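Local coordinates for protein tyrosine--tRNA ligase, mitochondrial (PDB 5IJX) that probably charges mitochondrial tRNA(Tyr) with tyrosine at the expense of ATP, the chain here comprising its class I catalytic domain, at residues A[49-54]-A[241-246]; A[235-240]-A[281-286]; A[111-116]-A[215-220]. All coordinates share one frame; numbering follows the deposited sequence.

Contact 1: A[49-54]-A[241-246]. With TYR (tyrosine), chain B.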
loop_
_atom_site.group_PDB
_atom_site.type_symbol
_atom_site.label_atom_id
_atom_site.label_comp_id
_atom_site.label_asym_id
_atom_site.label_seq_id
_atom_site.Cartn_x
_atom_site.Cartn_y
_atom_site.Cartn_z
ATOM N N SER A 49 26.789 0.071 15.851
ATOM C CA SER A 49 25.992 -0.789 16.721
ATOM C C SER A 49 25.406 -1.918 15.886
ATOM O O SER A 49 25.397 -1.869 14.652
ATOM C CB SER A 49 24.883 -0.012 17.438
ATOM O OG SER A 49 23.783 0.216 16.578
ATOM N N VAL A 50 24.919 -2.940 16.584
ATOM C CA VAL A 50 24.262 -4.088 15.974
ATOM C C VAL A 50 22.775 -4.009 16.283
ATOM O O VAL A 50 22.387 -3.772 17.433
ATOM C CB VAL A 50 24.847 -5.412 16.492
ATOM C CG1 VAL A 50 24.022 -6.594 15.991
ATOM C CG2 VAL A 50 26.300 -5.554 16.068
ATOM N N VAL A 51 21.950 -4.215 15.262
ATOM C CA VAL A 51 20.511 -4.353 15.448
ATOM C C VAL A 51 20.222 -5.845 15.563
ATOM O O VAL A 51 20.365 -6.593 14.589
ATOM C CB VAL A 51 19.720 -3.711 14.301
ATOM C CG1 VAL A 51 18.299 -3.395 14.759
ATOM C CG2 VAL A 51 20.411 -2.447 13.806
ATOM N N GLY A 52 19.824 -6.272 16.757
ATOM C CA GLY A 52 19.751 -7.673 17.119
ATOM C C GLY A 52 20.815 -8.022 18.147
ATOM O O GLY A 52 21.622 -7.188 18.563
ATOM N N GLN A 53 20.802 -9.287 18.559
ATOM C CA GLN A 53 21.815 -9.773 19.488
ATOM C C GLN A 53 23.157 -9.871 18.769
ATOM O O GLN A 53 23.274 -10.547 17.741
ATOM C CB GLN A 53 21.405 -11.121 20.074
ATOM C CG GLN A 53 20.616 -11.009 21.370
ATOM C CD GLN A 53 20.483 -12.337 22.089
ATOM O OE1 GLN A 53 21.006 -13.356 21.638
ATOM N NE2 GLN A 53 19.783 -12.331 23.217
ATOM N N ARG A 54 24.165 -9.188 19.312
ATOM C CA ARG A 54 25.463 -9.100 18.646
ATOM C C ARG A 54 26.091 -10.479 18.473
ATOM O O ARG A 54 26.476 -10.867 17.362
ATOM C CB ARG A 54 26.379 -8.170 19.445
ATOM C CG ARG A 54 27.751 -7.947 18.836
ATOM C CD ARG A 54 28.780 -8.904 19.412
ATOM N NE ARG A 54 30.102 -8.701 18.825
ATOM C CZ ARG A 54 31.002 -9.662 18.640
ATOM N NH1 ARG A 54 30.732 -10.916 18.981
ATOM N NH2 ARG A 54 32.175 -9.371 18.099
ATOM N N ASP A 241 21.811 6.867 11.505
ATOM C CA ASP A 241 20.461 7.411 11.399
ATOM C C ASP A 241 19.448 6.354 10.980
ATOM O O ASP A 241 18.261 6.470 11.303
ATOM C CB ASP A 241 20.453 8.566 10.400
ATOM C CG ASP A 241 20.821 8.119 8.993
ATOM O OD1 ASP A 241 22.006 7.795 8.761
ATOM O OD2 ASP A 241 19.926 8.091 8.119
ATOM N N GLN A 242 19.889 5.324 10.264
ATOM C CA GLN A 242 18.977 4.321 9.735
ATOM C C GLN A 242 18.621 3.243 10.747
ATOM O O GLN A 242 17.841 2.343 10.411
ATOM C CB GLN A 242 19.587 3.680 8.488
ATOM C CG GLN A 242 19.627 4.615 7.292
ATOM C CD GLN A 242 18.245 4.905 6.732
ATOM O OE1 GLN A 242 17.550 3.999 6.270
ATOM N NE2 GLN A 242 17.836 6.171 6.778
ATOM N N TYR A 243 19.163 3.310 11.967
ATOM C CA TYR A 243 18.869 2.300 12.982
ATOM C C TYR A 243 17.376 1.990 13.040
ATOM O O TYR A 243 16.955 0.837 12.889
ATOM C CB TYR A 243 19.372 2.777 14.347
ATOM C CG TYR A 243 19.179 1.779 15.468
ATOM C CD1 TYR A 243 20.163 0.846 15.772
ATOM C CD2 TYR A 243 18.020 1.778 16.232
ATOM C CE1 TYR A 243 19.994 -0.064 16.800
ATOM C CE2 TYR A 243 17.842 0.870 17.261
ATOM C CZ TYR A 243 18.833 -0.047 17.540
ATOM O OH TYR A 243 18.663 -0.953 18.562
ATOM N N GLY A 244 16.557 3.022 13.248
ATOM C CA GLY A 244 15.124 2.807 13.363
ATOM C C GLY A 244 14.541 2.065 12.177
ATOM O O GLY A 244 13.701 1.175 12.341
ATOM N N ASN A 245 14.974 2.417 10.964
ATOM C CA ASN A 245 14.452 1.746 9.779
ATOM C C ASN A 245 14.900 0.293 9.722
ATOM O O ASN A 245 14.161 -0.562 9.221
ATOM C CB ASN A 245 14.890 2.484 8.512
ATOM C CG ASN A 245 14.136 3.780 8.301
ATOM O OD1 ASN A 245 13.120 4.030 8.951
ATOM N ND2 ASN A 245 14.621 4.607 7.382
ATOM N N ILE A 246 16.096 -0.006 10.228
ATOM C CA ILE A 246 16.605 -1.372 10.170
ATOM C C ILE A 246 15.882 -2.245 11.184
ATOM O O ILE A 246 15.387 -3.330 10.856
ATOM C CB ILE A 246 18.127 -1.382 10.387
ATOM C CG1 ILE A 246 18.826 -0.752 9.178
ATOM C CG2 ILE A 246 18.625 -2.799 10.611
ATOM C CD1 ILE A 246 20.307 -0.523 9.363
HETATM N N TYR B . 16.791 5.080 3.813
HETATM C CA TYR B . 18.017 5.185 3.031
HETATM C C TYR B . 18.502 6.634 2.976
HETATM O O TYR B . 19.691 6.909 2.796
HETATM C CB TYR B . 17.791 4.651 1.612
HETATM C CG TYR B . 17.250 3.234 1.548
HETATM C CD1 TYR B . 17.654 2.266 2.460
HETATM C CD2 TYR B . 16.333 2.866 0.571
HETATM C CE1 TYR B . 17.158 0.973 2.398
HETATM C CE2 TYR B . 15.833 1.578 0.503
HETATM C CZ TYR B . 16.247 0.635 1.417
HETATM O OH TYR B . 15.748 -0.647 1.346
HETATM O OXT TYR B . 17.711 7.569 3.108
#

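Contact 2: A[235-240]-A[281-286]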
loop_
_atom_site.group_PDB
_atom_site.type_symbol
_atom_site.label_atom_id
_atom_site.label_comp_id
_atom_site.label_asym_id
_atom_site.label_seq_id
_atom_site.Cartn_x
_atom_site.Cartn_y
_atom_site.Cartn_z
ATOM N N VAL A 235 21.394 -9.605 6.468
ATOM C CA VAL A 235 21.912 -8.482 7.240
ATOM C C VAL A 235 21.698 -7.208 6.438
ATOM O O VAL A 235 22.082 -7.140 5.265
ATOM C CB VAL A 235 23.404 -8.662 7.573
ATOM C CG1 VAL A 235 23.871 -7.562 8.515
ATOM C CG2 VAL A 235 23.658 -10.034 8.177
ATOM N N GLN A 236 21.092 -6.202 7.063
ATOM C CA GLN A 236 20.985 -4.881 6.454
ATOM C C GLN A 236 21.967 -3.937 7.131
ATOM O O GLN A 236 22.017 -3.861 8.363
ATOM C CB GLN A 236 19.566 -4.313 6.550
ATOM C CG GLN A 236 19.392 -3.022 5.736
ATOM C CD GLN A 236 18.002 -2.397 5.815
ATOM O OE1 GLN A 236 17.806 -1.263 5.381
ATOM N NE2 GLN A 236 17.035 -3.131 6.356
ATOM N N VAL A 237 22.742 -3.222 6.321
ATOM C CA VAL A 237 23.753 -2.290 6.804
ATOM C C VAL A 237 23.311 -0.879 6.453
ATOM O O VAL A 237 22.792 -0.636 5.356
ATOM C CB VAL A 237 25.135 -2.594 6.195
ATOM C CG1 VAL A 237 26.192 -1.688 6.811
ATOM C CG2 VAL A 237 25.491 -4.063 6.383
ATOM N N GLY A 238 23.527 0.053 7.377
ATOM C CA GLY A 238 23.190 1.436 7.104
ATOM C C GLY A 238 23.947 2.375 8.016
ATOM O O GLY A 238 24.702 1.957 8.897
ATOM N N GLY A 239 23.747 3.667 7.777
ATOM C CA GLY A 239 24.252 4.673 8.683
ATOM C C GLY A 239 23.531 4.628 10.017
ATOM O O GLY A 239 22.479 4.006 10.175
ATOM N N SER A 240 24.122 5.306 11.002
ATOM C CA SER A 240 23.523 5.335 12.332
ATOM C C SER A 240 22.076 5.807 12.273
ATOM O O SER A 240 21.193 5.209 12.899
ATOM C CB SER A 240 24.343 6.233 13.256
ATOM O OG SER A 240 23.868 6.147 14.588
ATOM N N ILE A 281 23.342 -3.866 10.940
ATOM C CA ILE A 281 24.579 -3.219 11.359
ATOM C C ILE A 281 24.491 -1.742 11.005
ATOM O O ILE A 281 24.112 -1.384 9.882
ATOM C CB ILE A 281 25.823 -3.855 10.708
ATOM C CG1 ILE A 281 25.886 -5.352 11.026
ATOM C CG2 ILE A 281 27.092 -3.160 11.204
ATOM C CD1 ILE A 281 26.997 -6.087 10.306
ATOM N N THR A 282 24.844 -0.886 11.962
ATOM C CA THR A 282 24.881 0.555 11.763
ATOM C C THR A 282 26.309 1.040 11.956
ATOM O O THR A 282 26.967 0.677 12.941
ATOM C CB THR A 282 23.943 1.288 12.730
ATOM O OG1 THR A 282 24.293 0.963 14.081
ATOM C CG2 THR A 282 22.491 0.908 12.466
ATOM N N THR A 283 26.775 1.856 11.015
ATOM C CA THR A 283 28.112 2.426 11.017
ATOM C C THR A 283 28.124 3.763 11.737
ATOM O O THR A 283 27.074 4.372 11.961
ATOM C CB THR A 283 28.601 2.628 9.587
ATOM O OG1 THR A 283 27.861 3.693 8.980
ATOM C CG2 THR A 283 28.414 1.362 8.768
ATOM N N PRO A 284 29.306 4.252 12.115
ATOM C CA PRO A 284 29.390 5.599 12.697
ATOM C C PRO A 284 28.906 6.680 11.742
ATOM O O PRO A 284 28.494 6.389 10.614
ATOM C CB PRO A 284 30.885 5.753 13.005
ATOM C CG PRO A 284 31.384 4.354 13.162
ATOM C CD PRO A 284 30.589 3.532 12.198
ATOM N N LEU A 285 28.950 7.932 12.189
ATOM C CA LEU A 285 28.560 9.078 11.379
ATOM C C LEU A 285 29.754 10.011 11.231
ATOM O O LEU A 285 30.405 10.355 12.223
ATOM C CB LEU A 285 27.378 9.823 12.008
ATOM C CG LEU A 285 26.044 9.075 12.036
ATOM C CD1 LEU A 285 25.032 9.846 12.865
ATOM C CD2 LEU A 285 25.515 8.846 10.629
ATOM N N LEU A 286 30.035 10.413 9.995
ATOM C CA LEU A 286 31.152 11.299 9.707
ATOM C C LEU A 286 30.720 12.753 9.838
ATOM O O LEU A 286 29.585 13.117 9.517
ATOM C CB LEU A 286 31.697 11.041 8.301
#

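Contact 3: A[111-116]-A[215-220]. With TYR (tyrosine), chain B.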
loop_
_atom_site.group_PDB
_atom_site.type_symbol
_atom_site.label_atom_id
_atom_site.label_comp_id
_atom_site.label_asym_id
_atom_site.label_seq_id
_atom_site.Cartn_x
_atom_site.Cartn_y
_atom_site.Cartn_z
ATOM N N ILE A 111 9.459 9.319 -2.622
ATOM C CA ILE A 111 8.757 9.727 -1.413
ATOM C C ILE A 111 9.683 10.453 -0.447
ATOM O O ILE A 111 9.270 11.407 0.214
ATOM C CB ILE A 111 8.111 8.497 -0.739
ATOM C CG1 ILE A 111 7.084 7.853 -1.674
ATOM C CG2 ILE A 111 7.454 8.895 0.574
ATOM C CD1 ILE A 111 6.605 6.499 -1.207
ATOM N N GLY A 112 10.934 10.008 -0.347
ATOM C CA GLY A 112 11.881 10.608 0.569
ATOM C C GLY A 112 11.791 10.008 1.955
ATOM O O GLY A 112 10.702 9.922 2.532
ATOM N N ASP A 113 12.924 9.588 2.496
ATOM C CA ASP A 113 12.947 8.999 3.828
ATOM C C ASP A 113 12.642 10.073 4.866
ATOM O O ASP A 113 13.400 11.047 4.972
ATOM C CB ASP A 113 14.307 8.370 4.103
ATOM C CG ASP A 113 14.300 7.493 5.337
ATOM O OD1 ASP A 113 13.282 7.498 6.061
ATOM O OD2 ASP A 113 15.313 6.807 5.590
ATOM N N PRO A 114 11.561 9.953 5.646
ATOM C CA PRO A 114 11.230 11.011 6.613
ATOM C C PRO A 114 12.125 11.048 7.842
ATOM O O PRO A 114 11.882 11.874 8.728
ATOM C CB PRO A 114 9.779 10.690 7.000
ATOM C CG PRO A 114 9.643 9.237 6.768
ATOM C CD PRO A 114 10.511 8.921 5.587
ATOM N N THR A 115 13.138 10.191 7.945
ATOM C CA THR A 115 14.114 10.315 9.027
ATOM C C THR A 115 15.324 11.092 8.508
ATOM O O THR A 115 15.798 10.799 7.414
ATOM C CB THR A 115 14.571 8.938 9.574
ATOM O OG1 THR A 115 15.460 9.126 10.680
ATOM C CG2 THR A 115 15.286 8.138 8.518
ATOM N N GLY A 116 15.838 12.084 9.240
ATOM C CA GLY A 116 15.323 12.556 10.513
ATOM C C GLY A 116 14.606 13.884 10.374
ATOM O O GLY A 116 14.576 14.680 11.312
ATOM N N PHE A 215 4.385 8.281 5.717
ATOM C CA PHE A 215 4.186 7.392 6.857
ATOM C C PHE A 215 4.500 5.945 6.501
ATOM O O PHE A 215 4.955 5.181 7.360
ATOM C CB PHE A 215 2.748 7.526 7.359
ATOM C CG PHE A 215 2.421 6.638 8.523
ATOM C CD1 PHE A 215 2.957 6.884 9.774
ATOM C CD2 PHE A 215 1.558 5.566 8.371
ATOM C CE1 PHE A 215 2.650 6.071 10.849
ATOM C CE2 PHE A 215 1.248 4.751 9.440
ATOM C CZ PHE A 215 1.796 5.003 10.680
ATOM N N CYS A 216 4.275 5.555 5.249
ATOM C CA CYS A 216 4.487 4.184 4.803
ATOM C C CYS A 216 5.894 3.934 4.275
ATOM O O CYS A 216 6.182 2.818 3.829
ATOM C CB CYS A 216 3.462 3.829 3.718
ATOM S SG CYS A 216 1.748 3.816 4.301
ATOM N N TYR A 217 6.776 4.932 4.315
ATOM C CA TYR A 217 8.146 4.725 3.851
ATOM C C TYR A 217 8.828 3.560 4.557
ATOM O O TYR A 217 9.341 2.659 3.866
ATOM C CB TYR A 217 8.944 6.020 4.024
ATOM C CG TYR A 217 10.345 5.941 3.465
ATOM C CD1 TYR A 217 10.633 6.422 2.196
ATOM C CD2 TYR A 217 11.378 5.379 4.204
ATOM C CE1 TYR A 217 11.913 6.349 1.681
ATOM C CE2 TYR A 217 12.657 5.298 3.698
ATOM C CZ TYR A 217 12.922 5.785 2.437
ATOM O OH TYR A 217 14.201 5.705 1.935
ATOM N N PRO A 218 8.875 3.500 5.891
ATOM C CA PRO A 218 9.545 2.359 6.536
ATOM C C PRO A 218 8.919 1.027 6.181
ATOM O O PRO A 218 9.599 -0.003 6.263
ATOM C CB PRO A 218 9.412 2.670 8.034
ATOM C CG PRO A 218 8.228 3.573 8.132
ATOM C CD PRO A 218 8.233 4.390 6.876
ATOM N N ILE A 219 7.647 1.007 5.786
ATOM C CA ILE A 219 7.056 -0.236 5.307
ATOM C C ILE A 219 7.694 -0.641 3.987
ATOM O O ILE A 219 8.073 -1.799 3.794
ATOM C CB ILE A 219 5.530 -0.097 5.171
ATOM C CG1 ILE A 219 4.921 0.297 6.515
ATOM C CG2 ILE A 219 4.938 -1.410 4.670
ATOM C CD1 ILE A 219 3.426 0.480 6.486
HETATM N N MSE A 220 7.817 0.300 3.059
HETATM C CA MSE A 220 8.420 -0.011 1.772
HETATM C C MSE A 220 9.842 -0.506 1.968
HETATM O O MSE A 220 10.256 -1.489 1.354
HETATM C CB MSE A 220 8.412 1.206 0.856
HETATM C CG MSE A 220 7.026 1.677 0.466
HETATM SE SE MSE A 220 7.110 3.092 -0.864
HETATM C CE MSE A 220 7.279 2.001 -2.469
HETATM N N TYR B . 16.791 5.080 3.813
HETATM C CA TYR B . 18.017 5.185 3.031
HETATM C C TYR B . 18.502 6.634 2.976
HETATM O O TYR B . 19.691 6.909 2.796
HETATM C CB TYR B . 17.791 4.651 1.612
HETATM C CG TYR B . 17.250 3.234 1.548
HETATM C CD1 TYR B . 17.654 2.266 2.460
HETATM C CD2 TYR B . 16.333 2.866 0.571
HETATM C CE1 TYR B . 17.158 0.973 2.398
HETATM C CE2 TYR B . 15.833 1.578 0.503
HETATM C CZ TYR B . 16.247 0.635 1.417
HETATM O OH TYR B . 15.748 -0.647 1.346
HETATM O OXT TYR B . 17.711 7.569 3.108
#

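Contact 1: A[49-54]-A[241-246]
V51 reaches from the edge strand 49-51 into the angle between Y243 and I246, one helical turn apart at the start of helix 243-259. Its CB lies 4.0 Å from I246 CG2. From CB, the branch CG2 continues to the same methyl at 3.7 Å and also touches the Y243 ring, where CD1 is 3.8 Å away. Chi1 of I246, -69°, puts CG1 anti to the carbonyl carbon and leaves CG2 anti to N, facing V51. S49 OG comes obliquely to Y243 CD1, at 3.8 Å, from the other side of the ring plane. Between the two segments the contact is mainly apolar, as that hydroxyl is hydrogen-bonded to T282. The polar work is done by Q242, just before the helix. Its OE1 accepts a hydrogen bond from the ammonium N of the bound tyrosine at 2.8 Å, and N245 ND2 at 3.2 Å approaches it from above the carbonyl plane; Q221 also donates to it. The amide NH2 of Q242 is directed to D241 OD2, and to D113 as well, which helps fix the amide's rotation. V51 continues onto L247 and M250 of the same helix, and T282, on the neighbouring antiparallel strand 279-283, touches both Y243 and I246.

Contact 2: A[235-240]-A[281-286]
V235 CG1 stands anti to its backbone N (chi1 -173°), and I281 CG1 stands anti to its carbonyl carbon (chi1 -57°), with the chain extended beyond it to CD1. These torsions bring V235 CG1 to 3.9 Å from I281 CD1 as the two side chains cross. The backbones beside them run parallel, with 22° between their axes, and are laced in the staggered pattern of a parallel sheet. I281 N donates to Q236 O at 2.9 Å, and I281 O accepts from G238 N at 2.9 Å, so I281 is gripped by both of its polar backbone atoms. The next rung is T283 N to G238 O, at 3.0 Å. Between the rungs, V237 CA makes a CA-H...O contact with I281 O at 3.2 Å. Farther along, S240 CB rests against L285 CG at 3.5 Å, and T283 OG1 donates to a lone pair of P284 O at 3.2 Å. Q236 leads away from I281 to the bound tyrosine, its OE1 held by Q221. This pair closes a beta-alpha-beta unit in which helix 243-259 connects the two strands. V237 and T283 pack on helix 84-95 at one face of the sheet, while the connecting helix covers the face bearing T282; strand 67-72 flanks V235 and V237.

Contact 3: A[111-116]-A[215-220]
In the pocket for the substrate tyrosine, D113 lies across the ring of Y217, and both side chains hold the ligand's ammonium group. D113 CA sits over the ring centre in a CH-pi contact, 3.5 Å from the centroid and 12° off the normal. CG of Y217 is anti to its backbone N (chi1 -175°), which carries the ring away from the helix start to the loop 111-116. At the far end of the pair, the ligand N donates to D113 OD2 at 2.9 Å and to Y217 OH at 3.3 Å; that hydroxyl is also hydrogen-bonded to D73. The loop is shaped by an Asx turn: T115 N donates to D113 OD1 at 3.3 Å, meeting it from well above the carboxylate plane, and so helps set the acid's orientation. Y217 opens helix 217-229, which also brings Q221 and D224 to the pocket, part of the Rossmann-type nucleotide-binding fold that marks class I synthetases. Nearer the backbone, P114 CD touches Y217 CB at 3.6 Å, and G112 O comes to 3.5 Å from CD1 of the same tyrosine. At the start of the loop segment, I111 CD1 meets the selenium of M220, a selenomethionine, at 3.5 Å. M220 also packs on L178 of the second subunit, and C216 on M182 of that subunit.

In the fold
Contact 2 is the buried centre, backbone-bonded strand to strand; contact 1, partly buried, packs the sheet's edge strand against the helix that joins the two strands of contact 2. They share that sheet and helix, and touch where I246 packs on G238 and Q236. Contact 3, centred about 17 Å from the centre of contact 2 and 16 Å from that of contact 1, is also buried but lies between a loop and a helix beside the dimer interface; its chemistry is ring packing and carboxylate bonds. An amide-carboxylate bond beside the ligand ties it to contact 1, and all three contribute residues to the tyrosine pocket.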